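Local atomic coordinates of tripeptidase (Staphylococcus aureus subsp. aureus, PDB entry 3RZA), a protein that probably hydrolyses tripeptides as a metallopeptidase of the M20 family, using a pair of metal ions bound side by side in its active site. Residues L95-D100 against A128-G133; Y183-S188 against L358-E363. One frame throughout, in Å; residues are numbered along the deposited sequence.

Strand 93-98 comes first along the chain, and interaction 1 joins its C-terminal end to the beginning of helix 128-147, closing a loop of 27 residues. The chain then returns through strand 154-159 to strand 181-184, where interaction 2 opens; it closes on strand 355-359 after 169 intervening residues. The two contacts are therefore in series, neither nested nor crossed. Strands 93-98 and 181-184 are parallel neighbours in the mixed sheet, probably linked by backbone hydrogen bonds between Thr96 N and Tyr183 O and between Ile185 N and Thr96 O. Both contacts converge on the zinc ion, His98 and Asp129 from interaction 1 and Asp186 from interaction 2, so sheet and helix end meet at the metal site.

Interaction 1 (L95-D100 against A128-G133); sequences LTSHMD and ADDKAG. With ZN (zinc ion), chain C; CA (calcium ion), chain D.
The imidazole of His98 has Asp130 CB over one face, 3.5 Å from the ring centroid and displaced toward the rim, while Asp129 OD1 stands at its edge near the ring plane and the carbonyl carbon of Asp100 lies in plane at the edge. This is the two-metal centre of an M20-type metallopeptidase, built where strand 93-98 runs out beside the start of helix 128-147. His98 NE2 and Asp129 OD1 approach each other because both bind zinc, at 2.1 Å each. The Asp129 carboxylate is turned 82° from the imidazole and bridges the metals, its OD2 reaching the calcium ion at 2.1 Å; a water also spans the two ions. Asp186 completes the protein ligands of zinc, and Glu163 and His366 those of calcium. With CG between its backbone N and carbonyl carbon (chi1 64°), His98 swings its ring toward the metal, and ND1 makes weak hydrogen bonds to Asp100 O and OD1; Asp100 OD2 is hydrogen-bonded to Thr40 OG1.

A cis peptide links Asp129 to Asp130, as is familiar after the bridging aspartate in this family. It probably helps the second carboxylate turn back to the strand, where Asp130 OD2 accepts two hydrogen bonds: His98 N approaches its anti lone pair at 3.2 Å, and Ser97 OG comes from above the carboxylate plane at 3.0 Å. Gly133 fits closely against the serine, its CA 3.5 Å from Ser97 OG. A water fastens the backbones, accepting from Asp130 N and donating to His98 O and to Asp100 O, the latter 2.7 Å away.

Interaction 2 (Y183-S188 against L358-E363); sequences YAIDAS and LGVGYE. With ZN (zinc ion), chain C.
Parallel pairing of Ala187 with Gly359 brings segments 183-188 and 358-363 side by side, held by backbone hydrogen bonds from Leu358 N to Ala184 O, from Ala187 N to Leu358 O and from Val360 N to Ala187 O. This is the C-terminal end of two neighbouring parallel strands, 181-184 and 355-359, inside the mixed sheet of the metallopeptidase; an inverse gamma turn centred on Ile185 bends segment 183-188 so that Asp186 faces the metal site, and pairing with 355-359 resumes at Ala187.

On the apolar side, Leu358 packs with both branches: CD2 touches Tyr183 CD1 at 3.8 Å, and CD1 lies alongside Ile185 CG1. Val360 CG2 comes against the Ile185 carbonyl, 3.4 Å from its O, and Leu380 of helix 374-393 covers both residues. Val360 CB also sits over one face of the Tyr362 ring.

That ring, set by CG lying between N and the carbonyl carbon (chi1 45°), sends its hydroxyl to the zinc ligand. Tyr362 OH donates to Asp186 OD1 at 2.8 Å from above the carboxylate plane, the ring standing 78° to it. Asp186 OD1 thus serves zinc, 2.1 Å away, and tyrosine together; Asp186 OD2 lies 2.7 Å from zinc. A water joins Tyr362 OH to Ser188 OG, itself at the ring edge, 3.5 Å from Tyr362 CE1.

Interaction 1 (L95-D100 against A128-G133)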
ATOM      1  N   LEU A  95      39.930  14.993  -5.786  1.00 18.21           N
ATOM      2  CA  LEU A  95      38.861  15.443  -4.905  1.00 17.99           C
ATOM      3  C   LEU A  95      37.573  15.276  -5.682  1.00 16.92           C
ATOM      4  O   LEU A  95      37.567  15.543  -6.880  1.00 20.33           O
ATOM      5  CB  LEU A  95      39.065  16.907  -4.543  1.00 17.98           C
ATOM      6  CG  LEU A  95      40.363  17.279  -3.830  1.00 18.28           C
ATOM      7  CD1 LEU A  95      40.535  18.811  -3.855  1.00 17.21           C
ATOM      8  CD2 LEU A  95      40.359  16.729  -2.393  1.00 15.82           C
ATOM      9  N   THR A  96      36.498  14.851  -5.016  1.00 15.24           N
ATOM     10  CA  THR A  96      35.191  14.672  -5.663  1.00 17.89           C
ATOM     11  C   THR A  96      34.024  15.231  -4.850  1.00 18.70           C
ATOM     12  O   THR A  96      34.010  15.135  -3.626  1.00 21.66           O
ATOM     13  CB  THR A  96      34.902  13.186  -6.061  1.00 18.85           C
ATOM     14  OG1 THR A  96      33.697  13.116  -6.828  1.00 23.35           O
ATOM     15  CG2 THR A  96      34.754  12.293  -4.861  1.00 22.43           C
ATOM     16  N   SER A  97      33.126  15.927  -5.555  1.00 17.69           N
ATOM     17  CA  SER A  97      31.819  16.288  -5.059  1.00 19.68           C
ATOM     18  C   SER A  97      30.814  15.992  -6.142  1.00 17.18           C
ATOM     19  O   SER A  97      31.195  15.713  -7.259  1.00 20.54           O
ATOM     20  CB  SER A  97      31.789  17.771  -4.675  1.00 20.94           C
ATOM     21  OG  SER A  97      32.247  17.938  -3.341  1.00 24.78           O
ATOM     22  N   HIS A  98      29.540  15.974  -5.783  1.00 16.21           N
ATOM     23  CA  HIS A  98      28.462  15.724  -6.753  1.00 15.83           C
ATOM     24  C   HIS A  98      27.623  16.993  -6.975  1.00 16.04           C
ATOM     25  O   HIS A  98      27.359  17.744  -6.030  1.00 17.17           O
ATOM     26  CB  HIS A  98      27.589  14.530  -6.344  1.00 15.46           C
ATOM     27  CG  HIS A  98      26.827  14.710  -5.078  1.00 19.29           C
ATOM     28  ND1 HIS A  98      25.531  15.174  -5.049  1.00 21.26           N
ATOM     29  CD2 HIS A  98      27.126  14.346  -3.810  1.00 18.16           C
ATOM     30  CE1 HIS A  98      25.087  15.146  -3.804  1.00 19.77           C
ATOM     31  NE2 HIS A  98      26.032  14.636  -3.036  1.00 21.02           N
HETATM   32  N   MSE A  99      27.240  17.225  -8.232  1.00 15.89           N
HETATM   33  CA  MSE A  99      26.546  18.456  -8.636  1.00 15.54           C
HETATM   34  C   MSE A  99      25.021  18.388  -8.476  1.00 17.92           C
HETATM   35  O   MSE A  99      24.347  19.433  -8.561  1.00 18.05           O
HETATM   36  CB  MSE A  99      26.936  18.827 -10.063  1.00 15.65           C
HETATM   37  CG  MSE A  99      26.281  18.031 -11.148  1.00 13.67           C
HETATM   38 SE   MSE A  99      27.012  18.472 -12.837  0.75 12.15          SE
HETATM   39  CE  MSE A  99      28.675  17.457 -12.694  1.00  9.84           C
ATOM     40  N   ASP A 100      24.475  17.175  -8.281  1.00 17.34           N
ATOM     41  CA  ASP A 100      23.028  16.988  -8.085  1.00 18.12           C
ATOM     42  C   ASP A 100      22.595  17.093  -6.603  1.00 20.64           C
ATOM     43  O   ASP A 100      23.390  16.886  -5.693  1.00 17.09           O
ATOM     44  CB  ASP A 100      22.518  15.666  -8.686  1.00 16.39           C
ATOM     45  CG  ASP A 100      23.111  14.410  -8.005  1.00 19.74           C
ATOM     46  OD1 ASP A 100      24.331  14.389  -7.751  1.00 18.64           O
ATOM     47  OD2 ASP A 100      22.364  13.443  -7.750  1.00 20.26           O
ATOM     48  N   ALA A 128      23.171  22.395   0.367  1.00 19.48           N
ATOM     49  CA  ALA A 128      24.525  22.317   0.971  1.00 19.58           C
ATOM     50  C   ALA A 128      25.163  20.971   0.684  1.00 18.38           C
ATOM     51  O   ALA A 128      26.359  20.881   0.425  1.00 20.00           O
ATOM     52  CB  ALA A 128      24.467  22.571   2.463  1.00 19.48           C
ATOM     53  N   ASP A 129      24.347  19.937   0.775  1.00 17.84           N
ATOM     54  CA  ASP A 129      24.646  18.648   0.219  1.00 17.30           C
ATOM     55  C   ASP A 129      24.347  18.666  -1.318  1.00 17.09           C
ATOM     56  O   ASP A 129      23.168  18.532  -1.720  1.00 16.88           O
ATOM     57  CB  ASP A 129      23.829  17.605   0.923  1.00 18.66           C
ATOM     58  CG  ASP A 129      24.115  16.225   0.436  1.00 19.60           C
ATOM     59  OD1 ASP A 129      25.128  15.975  -0.226  1.00 17.76           O
ATOM     60  OD2 ASP A 129      23.297  15.335   0.733  1.00 23.81           O
ATOM     61  N   ASP A 130      25.351  18.821  -2.190  1.00 17.92           N
ATOM     62  CA  ASP A 130      26.802  18.820  -1.903  1.00 15.57           C
ATOM     63  C   ASP A 130      27.513  20.057  -2.472  1.00 16.10           C
ATOM     64  O   ASP A 130      28.736  20.057  -2.677  1.00 13.29           O
ATOM     65  CB  ASP A 130      27.410  17.523  -2.442  1.00 15.34           C
ATOM     66  CG  ASP A 130      28.813  17.227  -1.886  1.00 18.73           C
ATOM     67  OD1 ASP A 130      29.100  17.665  -0.744  1.00 15.78           O
ATOM     68  OD2 ASP A 130      29.640  16.605  -2.621  1.00 20.10           O
ATOM     69  N   LYS A 131      26.770  21.150  -2.626  1.00 18.34           N
ATOM     70  CA  LYS A 131      27.310  22.359  -3.222  1.00 17.78           C
ATOM     71  C   LYS A 131      28.287  23.124  -2.276  1.00 17.80           C
ATOM     72  O   LYS A 131      29.056  23.933  -2.745  1.00 14.28           O
ATOM     73  CB  LYS A 131      26.166  23.246  -3.751  1.00 19.34           C
ATOM     74  CG  LYS A 131      25.370  22.533  -4.876  1.00 22.46           C
ATOM     75  CD  LYS A 131      24.090  23.208  -5.275  1.00 25.56           C
ATOM     76  CE  LYS A 131      23.643  22.697  -6.642  1.00 25.07           C
ATOM     77  NZ  LYS A 131      22.272  23.153  -7.073  1.00 20.90           N
ATOM     78  N   ALA A 132      28.249  22.825  -0.962  1.00 18.18           N
ATOM     79  CA  ALA A 132      29.304  23.240  -0.014  1.00 16.87           C
ATOM     80  C   ALA A 132      30.646  22.682  -0.441  1.00 16.74           C
ATOM     81  O   ALA A 132      31.643  23.411  -0.477  1.00 18.77           O
ATOM     82  CB  ALA A 132      28.969  22.783   1.423  1.00 13.05           C
ATOM     83  N   GLY A 133      30.654  21.404  -0.807  1.00 16.37           N
ATOM     84  CA  GLY A 133      31.826  20.766  -1.373  1.00 18.26           C
ATOM     85  C   GLY A 133      32.330  21.412  -2.649  1.00 17.34           C
ATOM     86  O   GLY A 133      33.521  21.677  -2.786  1.00 16.25           O
TER
HETATM   87 ZN    ZN C 401      26.018  14.255  -0.935  1.00 26.60          ZN
HETATM   88 CA    CA D 402      22.564  13.621  -0.179  1.00 32.28          CA
HETATM   89  O   HOH W   1      25.040  18.921  -5.003  1.00 14.43           O
HETATM   90  O   HOH W   2      24.937  12.656  -0.141  1.00 33.92           O

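Interaction 2 (Y183-S188 against L358-E363)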
ATOM      1  N   TYR A 183      39.785  12.188  -1.900  1.00 16.79           N
ATOM      2  CA  TYR A 183      38.812  12.588  -0.908  1.00 17.71           C
ATOM      3  C   TYR A 183      37.487  12.907  -1.546  1.00 18.26           C
ATOM      4  O   TYR A 183      37.431  13.749  -2.447  1.00 22.39           O
ATOM      5  CB  TYR A 183      39.310  13.814  -0.161  1.00 16.01           C
ATOM      6  CG  TYR A 183      40.617  13.548   0.522  1.00 17.63           C
ATOM      7  CD1 TYR A 183      40.660  12.837   1.725  1.00 13.28           C
ATOM      8  CD2 TYR A 183      41.833  13.915  -0.087  1.00 12.93           C
ATOM      9  CE1 TYR A 183      41.880  12.554   2.346  1.00 17.97           C
ATOM     10  CE2 TYR A 183      43.053  13.628   0.520  1.00 15.81           C
ATOM     11  CZ  TYR A 183      43.074  12.954   1.740  1.00 14.06           C
ATOM     12  OH  TYR A 183      44.295  12.645   2.328  1.00 17.49           O
ATOM     13  N   ALA A 184      36.425  12.249  -1.082  1.00 16.06           N
ATOM     14  CA  ALA A 184      35.052  12.678  -1.379  1.00 14.99           C
ATOM     15  C   ALA A 184      34.636  13.709  -0.336  1.00 16.85           C
ATOM     16  O   ALA A 184      34.624  13.407   0.844  1.00 17.55           O
ATOM     17  CB  ALA A 184      34.123  11.493  -1.392  1.00 13.07           C
ATOM     18  N   ILE A 185      34.332  14.933  -0.780  1.00 17.27           N
ATOM     19  CA  ILE A 185      33.981  16.035   0.111  1.00 17.56           C
ATOM     20  C   ILE A 185      32.464  15.974   0.304  1.00 18.82           C
ATOM     21  O   ILE A 185      31.714  16.795  -0.248  1.00 21.30           O
ATOM     22  CB  ILE A 185      34.450  17.439  -0.465  1.00 17.58           C
ATOM     23  CG1 ILE A 185      35.947  17.405  -0.894  1.00 20.51           C
ATOM     24  CG2 ILE A 185      34.220  18.557   0.571  1.00 11.34           C
ATOM     25  CD1 ILE A 185      36.392  18.649  -1.670  1.00 17.47           C
ATOM     26  N   ASP A 186      32.003  14.971   1.058  1.00 17.03           N
ATOM     27  CA  ASP A 186      30.585  14.594   1.070  1.00 18.82           C
ATOM     28  C   ASP A 186      30.171  13.627   2.235  1.00 18.04           C
ATOM     29  O   ASP A 186      29.391  12.715   2.024  1.00 18.26           O
ATOM     30  CB  ASP A 186      30.224  13.950  -0.307  1.00 19.19           C
ATOM     31  CG  ASP A 186      28.717  13.768  -0.519  1.00 18.94           C
ATOM     32  OD1 ASP A 186      27.936  14.618  -0.053  1.00 18.07           O
ATOM     33  OD2 ASP A 186      28.311  12.780  -1.177  1.00 17.87           O
ATOM     34  N   ALA A 187      30.671  13.866   3.449  1.00 17.63           N
ATOM     35  CA  ALA A 187      30.274  13.085   4.651  1.00 19.21           C
ATOM     36  C   ALA A 187      29.379  13.921   5.578  1.00 19.59           C
ATOM     37  O   ALA A 187      29.632  15.116   5.770  1.00 17.25           O
ATOM     38  CB  ALA A 187      31.505  12.614   5.391  1.00 17.45           C
ATOM     39  N   SER A 188      28.328  13.296   6.129  1.00 22.20           N
ATOM     40  CA  SER A 188      27.525  13.892   7.219  1.00 22.90           C
ATOM     41  C   SER A 188      28.281  13.733   8.527  1.00 23.56           C
ATOM     42  O   SER A 188      28.056  12.798   9.292  1.00 26.85           O
ATOM     43  CB  SER A 188      26.142  13.224   7.316  1.00 24.59           C
ATOM     44  OG  SER A 188      25.388  13.443   6.134  1.00 26.70           O
ATOM     45  N   LEU A 358      35.395  13.241   3.594  1.00 15.37           N
ATOM     46  CA  LEU A 358      35.584  14.342   4.522  1.00 16.39           C
ATOM     47  C   LEU A 358      34.243  14.848   5.012  1.00 16.38           C
ATOM     48  O   LEU A 358      33.318  15.039   4.209  1.00 17.09           O
ATOM     49  CB  LEU A 358      36.314  15.502   3.841  1.00 15.25           C
ATOM     50  CG  LEU A 358      37.694  15.217   3.270  1.00 16.41           C
ATOM     51  CD1 LEU A 358      38.194  16.472   2.528  1.00 15.70           C
ATOM     52  CD2 LEU A 358      38.680  14.755   4.362  1.00 13.80           C
ATOM     53  N   GLY A 359      34.149  15.109   6.316  1.00 16.32           N
ATOM     54  CA  GLY A 359      32.983  15.763   6.883  1.00 15.15           C
ATOM     55  C   GLY A 359      32.794  17.144   6.289  1.00 15.47           C
ATOM     56  O   GLY A 359      33.756  17.910   6.207  1.00 15.23           O
ATOM     57  N   VAL A 360      31.571  17.431   5.819  1.00 14.57           N
ATOM     58  CA  VAL A 360      31.204  18.724   5.258  1.00 14.59           C
ATOM     59  C   VAL A 360      30.559  19.658   6.329  1.00 17.66           C
ATOM     60  O   VAL A 360      30.535  20.892   6.151  1.00 16.05           O
ATOM     61  CB  VAL A 360      30.246  18.541   4.034  1.00 15.32           C
ATOM     62  CG1 VAL A 360      29.836  19.894   3.421  1.00 12.92           C
ATOM     63  CG2 VAL A 360      30.918  17.679   2.970  1.00 18.87           C
ATOM     64  N   GLY A 361      30.003  19.084   7.413  1.00 17.43           N
ATOM     65  CA  GLY A 361      29.320  19.879   8.442  1.00 17.91           C
ATOM     66  C   GLY A 361      27.918  20.392   8.066  1.00 19.08           C
ATOM     67  O   GLY A 361      27.304  21.131   8.846  1.00 17.76           O
ATOM     68  N   TYR A 362      27.386  19.968   6.915  1.00 18.23           N
ATOM     69  CA  TYR A 362      26.000  20.292   6.547  1.00 19.88           C
ATOM     70  C   TYR A 362      25.042  19.551   7.492  1.00 19.83           C
ATOM     71  O   TYR A 362      25.423  18.549   8.129  1.00 18.85           O
ATOM     72  CB  TYR A 362      25.688  20.041   5.050  1.00 17.48           C
ATOM     73  CG  TYR A 362      26.186  18.729   4.414  1.00 19.44           C
ATOM     74  CD1 TYR A 362      26.067  17.486   5.068  1.00 19.03           C
ATOM     75  CD2 TYR A 362      26.713  18.721   3.127  1.00 18.74           C
ATOM     76  CE1 TYR A 362      26.498  16.305   4.470  1.00 19.18           C
ATOM     77  CE2 TYR A 362      27.151  17.512   2.525  1.00 16.62           C
ATOM     78  CZ  TYR A 362      27.022  16.314   3.218  1.00 16.40           C
ATOM     79  OH  TYR A 362      27.427  15.095   2.667  1.00 17.20           O
ATOM     80  N   GLU A 363      23.837  20.085   7.650  1.00 20.83           N
ATOM     81  CA  GLU A 363      22.902  19.590   8.674  1.00 18.83           C
ATOM     82  C   GLU A 363      21.484  19.486   8.138  1.00 19.09           C
ATOM     83  O   GLU A 363      21.086  20.287   7.295  1.00 16.09           O
ATOM     84  CB  GLU A 363      22.935  20.518   9.864  1.00 19.31           C
ATOM     85  CG  GLU A 363      24.202  20.367  10.745  1.00 22.06           C
ATOM     86  CD  GLU A 363      24.175  21.277  11.963  1.00 28.97           C
ATOM     87  OE1 GLU A 363      23.341  22.215  11.974  1.00 23.95           O
ATOM     88  OE2 GLU A 363      24.980  21.057  12.906  1.00 29.36           O
TER
HETATM   89 ZN    ZN C 401      26.018  14.255  -0.935  1.00 26.60          ZN
HETATM   90  O   HOH W   3      25.543  12.626   3.180  1.00 38.25           O
HETATM   91  O   HOH W   2      24.937  12.656  -0.141  1.00 33.92           O